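Local coordinates for putative branched-chain amino acid ABC transporter, periplasmic branched-chain amino acid-binding protein (Pseudomonas protegens Pf-5, PDB 4RU0) that probably binds branched-chain amino acids or related small solutes in the periplasm and delivers them to an ABC transporter for uptake, at residues A[156-161]-A[423-428]; A[166-171]-A[176-181]; A[205-210]-A[415-420]. One frame throughout, in Å; residues are numbered along the deposited sequence.

From the N terminus, contact 1 opens first, at 156-161 on the first turn of helix 157-172, and closes last, at 423-428 on the C-terminal helix 418-435. Both other contacts fall within that span without crossing each other. Contact 2 is local: the same helix 157-172 meets the loop at 176-181 that leads into strand 182-188. Contact 3 opens after it, at the end of helix 197-207, and closes at 415-420, where strand 407-415 passes into helix 418-435. Contacts 2 and 3 are joined by hydrogen bonds, K181 to E210 and N166 to A415, and contacts 1 and 3 by packing of S159 on A416. Helices 157-172, 197-207 and 418-435 are thus tied to outer strands 210-216 and 407-415.

Contact 1: A[156-161]-A[423-428]; sequences TFYSEA and PLIDEK
Y158 reaches across from the first turn of helix 157-172 to L424, I425 and K428 of helix 418-435, and so joins the C-terminal helix to a helix of the α/β lobe in this type I periplasmic binding protein fold. The two short helical segments run nearly antiparallel, at 161°, but their axes approach no closer than 11.8 Å. A gap of that width is bridged by long side chains, and one aromatic residue makes every cross-contact.

The apolar part is carried by the ring carbons CE2 and CD2 of Y158, which are approached obliquely. Its CG lies anti to the carbonyl carbon (chi1 -84°), which sends the ring out toward the other helix. There CE2 of Y158 rests against CB of L424 at 3.9 Å, the two side chains crossing at about a right angle. The neighbouring ring atom CD2 meets CG1 of I425 as these two side chains slide past each other in opposite directions. L202 packs on L424 and P199 on Y158, which brings helix 197-207 into the same cluster.

One weak capping bond and the carboxylate of E392 meet at the turn from which Y158 springs. T156 is the N-cap of its helix, and OG1 accepts the capping bond from N of S159 at 3.3 Å, nearly straight at 174°. The carboxylate of E392 binds both N of T156 and OG of S159. In the same turn F157 sets its ring edge-to-face with Y192, a residue of the ligand pocket.

A single hydrogen bond provides the polar link. The chain of K428, extended beyond CG, lies with CD 3.6 Å from OH of Y158, and its NZ donates to that same hydroxyl oxygen at 3.2 Å.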
# COMPACT_ATOMS: atom_id res chain seq x y z
N THR A 156 -3.75 3.38 -5.19
CA THR A 156 -4.59 4.29 -4.46
C THR A 156 -5.95 3.66 -4.22
O THR A 156 -6.35 2.77 -4.93
CB THR A 156 -4.80 5.62 -5.20
OG1 THR A 156 -5.52 5.39 -6.40
CG2 THR A 156 -3.47 6.25 -5.51
N PHE A 157 -6.65 4.15 -3.22
CA PHE A 157 -7.99 3.66 -2.93
C PHE A 157 -8.95 3.84 -4.10
O PHE A 157 -9.91 3.08 -4.25
CB PHE A 157 -8.53 4.36 -1.68
CG PHE A 157 -7.76 4.05 -0.44
CD1 PHE A 157 -7.46 2.73 -0.10
CD2 PHE A 157 -7.30 5.07 0.38
CE1 PHE A 157 -6.73 2.44 1.05
CE2 PHE A 157 -6.56 4.79 1.53
CZ PHE A 157 -6.28 3.47 1.86
N TYR A 158 -8.70 4.83 -4.96
CA TYR A 158 -9.52 5.00 -6.15
C TYR A 158 -9.32 3.81 -7.09
O TYR A 158 -10.29 3.20 -7.54
CB TYR A 158 -9.20 6.31 -6.88
CG TYR A 158 -9.92 7.51 -6.32
CD1 TYR A 158 -10.30 7.57 -4.99
CD2 TYR A 158 -10.23 8.60 -7.13
CE1 TYR A 158 -10.96 8.68 -4.47
CE2 TYR A 158 -10.89 9.71 -6.63
CZ TYR A 158 -11.25 9.74 -5.29
OH TYR A 158 -11.91 10.84 -4.77
N SER A 159 -8.06 3.49 -7.38
CA SER A 159 -7.76 2.33 -8.21
C SER A 159 -8.24 1.03 -7.56
O SER A 159 -8.68 0.13 -8.26
CB SER A 159 -6.25 2.23 -8.47
OG SER A 159 -5.79 3.34 -9.21
N GLU A 160 -8.15 0.96 -6.24
CA GLU A 160 -8.56 -0.24 -5.52
C GLU A 160 -10.04 -0.52 -5.77
O GLU A 160 -10.43 -1.66 -5.99
CB GLU A 160 -8.31 -0.11 -4.02
CG GLU A 160 -8.50 -1.43 -3.28
CD GLU A 160 -8.54 -1.25 -1.77
OE1 GLU A 160 -8.91 -0.15 -1.30
OE2 GLU A 160 -8.20 -2.22 -1.06
N ALA A 161 -10.85 0.54 -5.75
CA ALA A 161 -12.27 0.42 -6.05
C ALA A 161 -12.46 -0.20 -7.42
O ALA A 161 -13.23 -1.14 -7.58
CB ALA A 161 -12.94 1.79 -5.99
N PRO A 423 -10.64 11.40 -14.55
CA PRO A 423 -11.27 12.72 -14.36
C PRO A 423 -11.55 13.08 -12.90
O PRO A 423 -11.48 14.25 -12.54
CB PRO A 423 -12.58 12.59 -15.15
CG PRO A 423 -12.26 11.61 -16.23
CD PRO A 423 -11.35 10.61 -15.57
N LEU A 424 -11.85 12.08 -12.07
CA LEU A 424 -12.05 12.32 -10.64
C LEU A 424 -10.76 12.80 -10.00
O LEU A 424 -10.75 13.69 -9.15
CB LEU A 424 -12.54 11.06 -9.94
CG LEU A 424 -13.95 10.61 -10.28
CD1 LEU A 424 -14.34 9.41 -9.44
CD2 LEU A 424 -14.92 11.76 -10.07
N ILE A 425 -9.66 12.18 -10.40
CA ILE A 425 -8.35 12.55 -9.89
C ILE A 425 -7.97 13.96 -10.35
O ILE A 425 -7.59 14.80 -9.52
CB ILE A 425 -7.28 11.54 -10.31
CG1 ILE A 425 -7.44 10.25 -9.50
CG2 ILE A 425 -5.88 12.14 -10.16
CD1 ILE A 425 -6.31 9.28 -9.67
N ASP A 426 -8.08 14.22 -11.65
CA ASP A 426 -7.77 15.54 -12.19
C ASP A 426 -8.56 16.62 -11.47
O ASP A 426 -8.01 17.66 -11.09
CB ASP A 426 -8.05 15.60 -13.69
CG ASP A 426 -7.03 14.84 -14.52
OD1 ASP A 426 -5.90 14.63 -14.03
OD2 ASP A 426 -7.35 14.47 -15.67
N GLU A 427 -9.85 16.37 -11.26
CA GLU A 427 -10.72 17.31 -10.57
C GLU A 427 -10.25 17.59 -9.14
O GLU A 427 -10.13 18.74 -8.72
CB GLU A 427 -12.16 16.79 -10.53
CG GLU A 427 -13.09 17.66 -9.69
CD GLU A 427 -14.10 16.85 -8.91
OE1 GLU A 427 -14.89 16.10 -9.53
OE2 GLU A 427 -14.10 16.96 -7.66
N LYS A 428 -9.99 16.52 -8.40
CA LYS A 428 -9.61 16.62 -7.00
C LYS A 428 -8.28 17.35 -6.84
O LYS A 428 -8.13 18.21 -5.97
CB LYS A 428 -9.55 15.22 -6.38
CG LYS A 428 -9.51 15.20 -4.86
CD LYS A 428 -9.87 13.80 -4.35
CE LYS A 428 -9.93 13.75 -2.83
NZ LYS A 428 -10.51 12.46 -2.36

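Contact 2: A[166-171]-A[176-181]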
# COMPACT_ATOMS: atom_id res chain seq x y z
N ASN A 166 -13.65 -4.81 -10.93
CA ASN A 166 -13.19 -5.63 -12.04
C ASN A 166 -13.09 -7.11 -11.67
O ASN A 166 -13.31 -7.99 -12.51
CB ASN A 166 -11.85 -5.13 -12.56
CG ASN A 166 -11.97 -3.81 -13.28
OD1 ASN A 166 -13.08 -3.36 -13.57
ND2 ASN A 166 -10.83 -3.18 -13.57
N TYR A 167 -12.77 -7.38 -10.41
CA TYR A 167 -12.73 -8.76 -9.94
C TYR A 167 -14.14 -9.32 -9.80
O TYR A 167 -14.39 -10.46 -10.17
CB TYR A 167 -11.99 -8.86 -8.61
CG TYR A 167 -12.00 -10.26 -8.04
CD1 TYR A 167 -11.21 -11.26 -8.59
CD2 TYR A 167 -12.81 -10.58 -6.95
CE1 TYR A 167 -11.22 -12.54 -8.08
CE2 TYR A 167 -12.82 -11.86 -6.43
CZ TYR A 167 -12.03 -12.84 -7.00
OH TYR A 167 -12.03 -14.12 -6.48
N ILE A 168 -15.06 -8.51 -9.27
CA ILE A 168 -16.47 -8.88 -9.20
C ILE A 168 -16.98 -9.29 -10.58
O ILE A 168 -17.60 -10.34 -10.74
CB ILE A 168 -17.36 -7.73 -8.66
CG1 ILE A 168 -16.89 -7.23 -7.29
CG2 ILE A 168 -18.81 -8.17 -8.61
CD1 ILE A 168 -17.05 -8.21 -6.18
N ALA A 169 -16.70 -8.44 -11.57
CA ALA A 169 -17.12 -8.66 -12.95
C ALA A 169 -16.54 -9.95 -13.52
O ALA A 169 -17.21 -10.68 -14.25
CB ALA A 169 -16.72 -7.47 -13.82
N GLN A 170 -15.29 -10.22 -13.17
CA GLN A 170 -14.63 -11.45 -13.58
C GLN A 170 -15.36 -12.64 -12.96
O GLN A 170 -15.54 -13.68 -13.59
CB GLN A 170 -13.15 -11.42 -13.18
CG GLN A 170 -12.37 -12.70 -13.43
CD GLN A 170 -10.87 -12.47 -13.32
OE1 GLN A 170 -10.30 -11.66 -14.06
NE2 GLN A 170 -10.22 -13.18 -12.40
N ARG A 171 -15.79 -12.47 -11.71
CA ARG A 171 -16.52 -13.51 -10.99
C ARG A 171 -17.96 -13.69 -11.45
O ARG A 171 -18.51 -14.78 -11.34
CB ARG A 171 -16.51 -13.20 -9.49
CG ARG A 171 -15.21 -13.52 -8.80
CD ARG A 171 -15.01 -15.02 -8.67
NE ARG A 171 -14.57 -15.34 -7.31
CZ ARG A 171 -15.35 -15.87 -6.38
NH1 ARG A 171 -16.61 -16.17 -6.67
NH2 ARG A 171 -14.87 -16.11 -5.17
N ASP A 176 -21.22 -6.98 -18.20
CA ASP A 176 -22.65 -6.99 -18.49
C ASP A 176 -23.45 -7.54 -17.32
O ASP A 176 -24.57 -7.09 -17.05
CB ASP A 176 -22.95 -7.82 -19.75
CG ASP A 176 -22.33 -7.22 -20.99
OD1 ASP A 176 -22.25 -5.98 -21.07
OD2 ASP A 176 -21.94 -7.99 -21.89
N ARG A 177 -22.87 -8.51 -16.63
CA ARG A 177 -23.50 -9.18 -15.51
C ARG A 177 -23.58 -8.34 -14.23
O ARG A 177 -24.22 -8.74 -13.27
CB ARG A 177 -22.76 -10.48 -15.20
CG ARG A 177 -22.65 -11.41 -16.39
CD ARG A 177 -23.97 -12.09 -16.68
NE ARG A 177 -24.00 -12.64 -18.02
CZ ARG A 177 -24.37 -11.96 -19.10
NH1 ARG A 177 -24.76 -10.69 -18.98
NH2 ARG A 177 -24.37 -12.53 -20.30
N LEU A 178 -22.91 -7.18 -14.21
CA LEU A 178 -22.95 -6.32 -13.03
C LEU A 178 -24.30 -5.63 -12.91
O LEU A 178 -24.78 -5.35 -11.81
CB LEU A 178 -21.83 -5.28 -13.07
CG LEU A 178 -20.40 -5.80 -12.91
CD1 LEU A 178 -19.42 -4.66 -13.04
CD2 LEU A 178 -20.23 -6.53 -11.59
N LYS A 179 -24.91 -5.34 -14.06
CA LYS A 179 -26.27 -4.82 -14.08
C LYS A 179 -27.17 -5.78 -13.33
O LYS A 179 -27.19 -6.98 -13.62
CB LYS A 179 -26.76 -4.63 -15.52
CG LYS A 179 -27.92 -3.67 -15.66
CD LYS A 179 -28.24 -3.37 -17.11
CE LYS A 179 -29.29 -2.27 -17.22
NZ LYS A 179 -30.52 -2.61 -16.45
N GLY A 180 -27.90 -5.28 -12.34
CA GLY A 180 -28.76 -6.14 -11.55
C GLY A 180 -28.11 -6.77 -10.33
O GLY A 180 -28.71 -7.60 -9.64
N LYS A 181 -26.86 -6.38 -10.05
CA LYS A 181 -26.16 -6.89 -8.88
C LYS A 181 -26.13 -5.84 -7.78
O LYS A 181 -26.24 -4.65 -8.04
CB LYS A 181 -24.74 -7.30 -9.25
CG LYS A 181 -24.67 -8.50 -10.18
CD LYS A 181 -25.16 -9.75 -9.47
CE LYS A 181 -25.61 -10.81 -10.48
NZ LYS A 181 -24.52 -11.24 -11.39
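NZ of K181 is gripped by two groups, the carbonyl O of R177 and the carboxylate of E172, and the loop so fixed is the one that presents L178 to I168 and A169 of helix 157-172. The carbonyl O of R177 accepts from NZ of K181 at 3.1 Å, with the donor tilted 30° from the carbonyl plane, while E172 adds a salt bridge. The backbone repeats the closure: a type II beta turn runs from L178 to K181, with N of K181 bonded to O of L178 at 2.9 Å. G180 takes a positive phi of 89° in this turn.

No hydrogen bond passes between 166-171 and 176-181 themselves; they meet through methyl groups. The branches of L178 are divided between two helix residues. CD2 touches CG2 of I168 at 3.7 Å, the side chains crossing at about a right angle, whereas CD1 lies 4.0 Å from CB of A169. In I168 the CG2 branch stands anti to the backbone N, and this is the branch that faces the leucine. An alanine in place of L178 would lack both methyl branches and would probably leave a gap against I168 and A169, weakening the hold of the loop on the helix. Around them, F175 packs on A169, and W237 and I265 of the sheet touch I168.

All three apolar partners are buried. The arrangement is that of the helix-to-strand connection in an α/β lobe of a periplasmic binding protein, where the chain folds back on its own helix before entering strand 182-188 of the central sheet.

Contact 3: A[205-210]-A[415-420]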
# COMPACT_ATOMS: atom_id res chain seq x y z
N GLU A 205 -22.60 4.00 -11.82
CA GLU A 205 -23.32 4.66 -12.91
C GLU A 205 -23.02 4.00 -14.25
O GLU A 205 -23.91 3.84 -15.08
CB GLU A 205 -22.97 6.15 -12.98
CG GLU A 205 -23.53 6.98 -11.84
CD GLU A 205 -23.30 8.46 -12.04
OE1 GLU A 205 -23.15 9.18 -11.02
OE2 GLU A 205 -23.28 8.91 -13.20
N LYS A 206 -21.76 3.64 -14.46
CA LYS A 206 -21.35 3.02 -15.71
C LYS A 206 -21.89 1.61 -15.88
O LYS A 206 -22.43 1.27 -16.92
CB LYS A 206 -19.83 2.99 -15.82
CG LYS A 206 -19.35 2.39 -17.13
CD LYS A 206 -17.85 2.45 -17.28
CE LYS A 206 -17.43 1.97 -18.65
NZ LYS A 206 -18.00 2.82 -19.73
N TYR A 207 -21.74 0.78 -14.85
CA TYR A 207 -22.05 -0.64 -15.00
C TYR A 207 -23.41 -1.03 -14.41
O TYR A 207 -23.89 -2.14 -14.62
CB TYR A 207 -20.94 -1.48 -14.37
CG TYR A 207 -19.62 -1.30 -15.08
CD1 TYR A 207 -19.48 -1.68 -16.41
CD2 TYR A 207 -18.52 -0.75 -14.43
CE1 TYR A 207 -18.28 -1.51 -17.07
CE2 TYR A 207 -17.31 -0.58 -15.09
CZ TYR A 207 -17.20 -0.97 -16.41
OH TYR A 207 -16.00 -0.80 -17.07
N GLY A 208 -24.02 -0.10 -13.68
CA GLY A 208 -25.40 -0.28 -13.25
C GLY A 208 -25.65 -1.22 -12.09
O GLY A 208 -26.77 -1.70 -11.93
N PHE A 209 -24.63 -1.50 -11.28
CA PHE A 209 -24.88 -2.28 -10.07
C PHE A 209 -25.37 -1.35 -8.96
O PHE A 209 -25.06 -0.16 -8.95
CB PHE A 209 -23.62 -3.06 -9.63
CG PHE A 209 -22.45 -2.19 -9.26
CD1 PHE A 209 -22.32 -1.65 -7.99
CD2 PHE A 209 -21.44 -1.95 -10.19
CE1 PHE A 209 -21.24 -0.85 -7.66
CE2 PHE A 209 -20.35 -1.15 -9.86
CZ PHE A 209 -20.25 -0.61 -8.60
N GLU A 210 -26.14 -1.88 -8.03
CA GLU A 210 -26.62 -1.08 -6.92
C GLU A 210 -25.47 -0.79 -5.96
O GLU A 210 -24.83 -1.69 -5.43
CB GLU A 210 -27.77 -1.79 -6.20
CG GLU A 210 -28.54 -0.91 -5.25
CD GLU A 210 -29.75 -1.60 -4.65
OE1 GLU A 210 -30.38 -2.43 -5.35
OE2 GLU A 210 -30.08 -1.32 -3.48
N ALA A 415 -6.03 -5.57 -12.95
CA ALA A 415 -5.73 -4.16 -13.23
C ALA A 415 -6.97 -3.27 -13.07
O ALA A 415 -8.08 -3.68 -13.38
CB ALA A 415 -5.16 -4.01 -14.63
N ALA A 416 -6.76 -2.05 -12.57
CA ALA A 416 -7.83 -1.06 -12.46
C ALA A 416 -8.03 -0.32 -13.77
O ALA A 416 -7.12 -0.23 -14.59
CB ALA A 416 -7.52 -0.07 -11.36
N ASP A 417 -9.23 0.21 -13.96
CA ASP A 417 -9.51 1.07 -15.10
C ASP A 417 -9.15 2.51 -14.73
O ASP A 417 -10.03 3.34 -14.47
CB ASP A 417 -10.97 0.97 -15.53
CG ASP A 417 -11.21 1.55 -16.91
OD1 ASP A 417 -10.27 2.13 -17.50
OD2 ASP A 417 -12.36 1.45 -17.40
N ARG A 418 -7.86 2.80 -14.70
CA ARG A 418 -7.39 4.08 -14.21
C ARG A 418 -7.77 5.22 -15.15
O ARG A 418 -7.96 6.36 -14.71
CB ARG A 418 -5.88 4.04 -14.00
CG ARG A 418 -5.47 3.12 -12.86
CD ARG A 418 -4.09 2.55 -13.08
NE ARG A 418 -3.09 3.60 -13.14
CZ ARG A 418 -1.86 3.44 -13.62
NH1 ARG A 418 -1.48 2.27 -14.11
NH2 ARG A 418 -1.03 4.47 -13.63
N ALA A 419 -7.89 4.92 -16.44
CA ALA A 419 -8.31 5.92 -17.42
C ALA A 419 -9.72 6.40 -17.10
O ALA A 419 -10.02 7.59 -17.18
CB ALA A 419 -8.25 5.35 -18.82
N LEU A 420 -10.58 5.46 -16.72
CA LEU A 420 -11.96 5.77 -16.38
C LEU A 420 -12.06 6.68 -15.15
O LEU A 420 -12.92 7.57 -15.10
CB LEU A 420 -12.73 4.47 -16.13
CG LEU A 420 -14.19 4.58 -15.71
CD1 LEU A 420 -14.97 5.38 -16.73
CD2 LEU A 420 -14.78 3.19 -15.54
O HOH W 1 -13.75 -0.40 -16.09
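K206 and L420 touch through aliphatic carbon where helix 197-207 ends beside the start of helix 418-435, on the surface of one lobe of the type I periplasmic binding protein fold. This is the tight part. With its CG anti to the backbone N (chi1 178°), L420 holds both methyls toward the lysine, and CD2 comes 3.6 Å from CD of K206. The other methyl, CD1, is farther off at 4.1 Å. L203, one turn back on helix 197-207, also packs on L420. K206 CG in turn sits over the centre of the Y207 ring, 3.9 Å above its plane, and F175 stacks with the same ring.

The looser half is polar and wet. The hydroxyl of Y207 stays 4.3 Å from OD2 of D417, too far for a direct bond, and a water bridges them: it lies in the plane of the Y207 ring, at its edge, and donates to the carboxylate. K206 and D417 carry opposite charges, yet they do not pair.

D417 is held by its own helix and by S162 of helix 157-172, whose OG accepts from its backbone N. It is the N-cap of helix 418-435. Its two carboxylate oxygens divide the work: OD1 takes a weak capping bond from N of L420 at 3.4 Å, and OD2 accepts from the water at 2.7 Å.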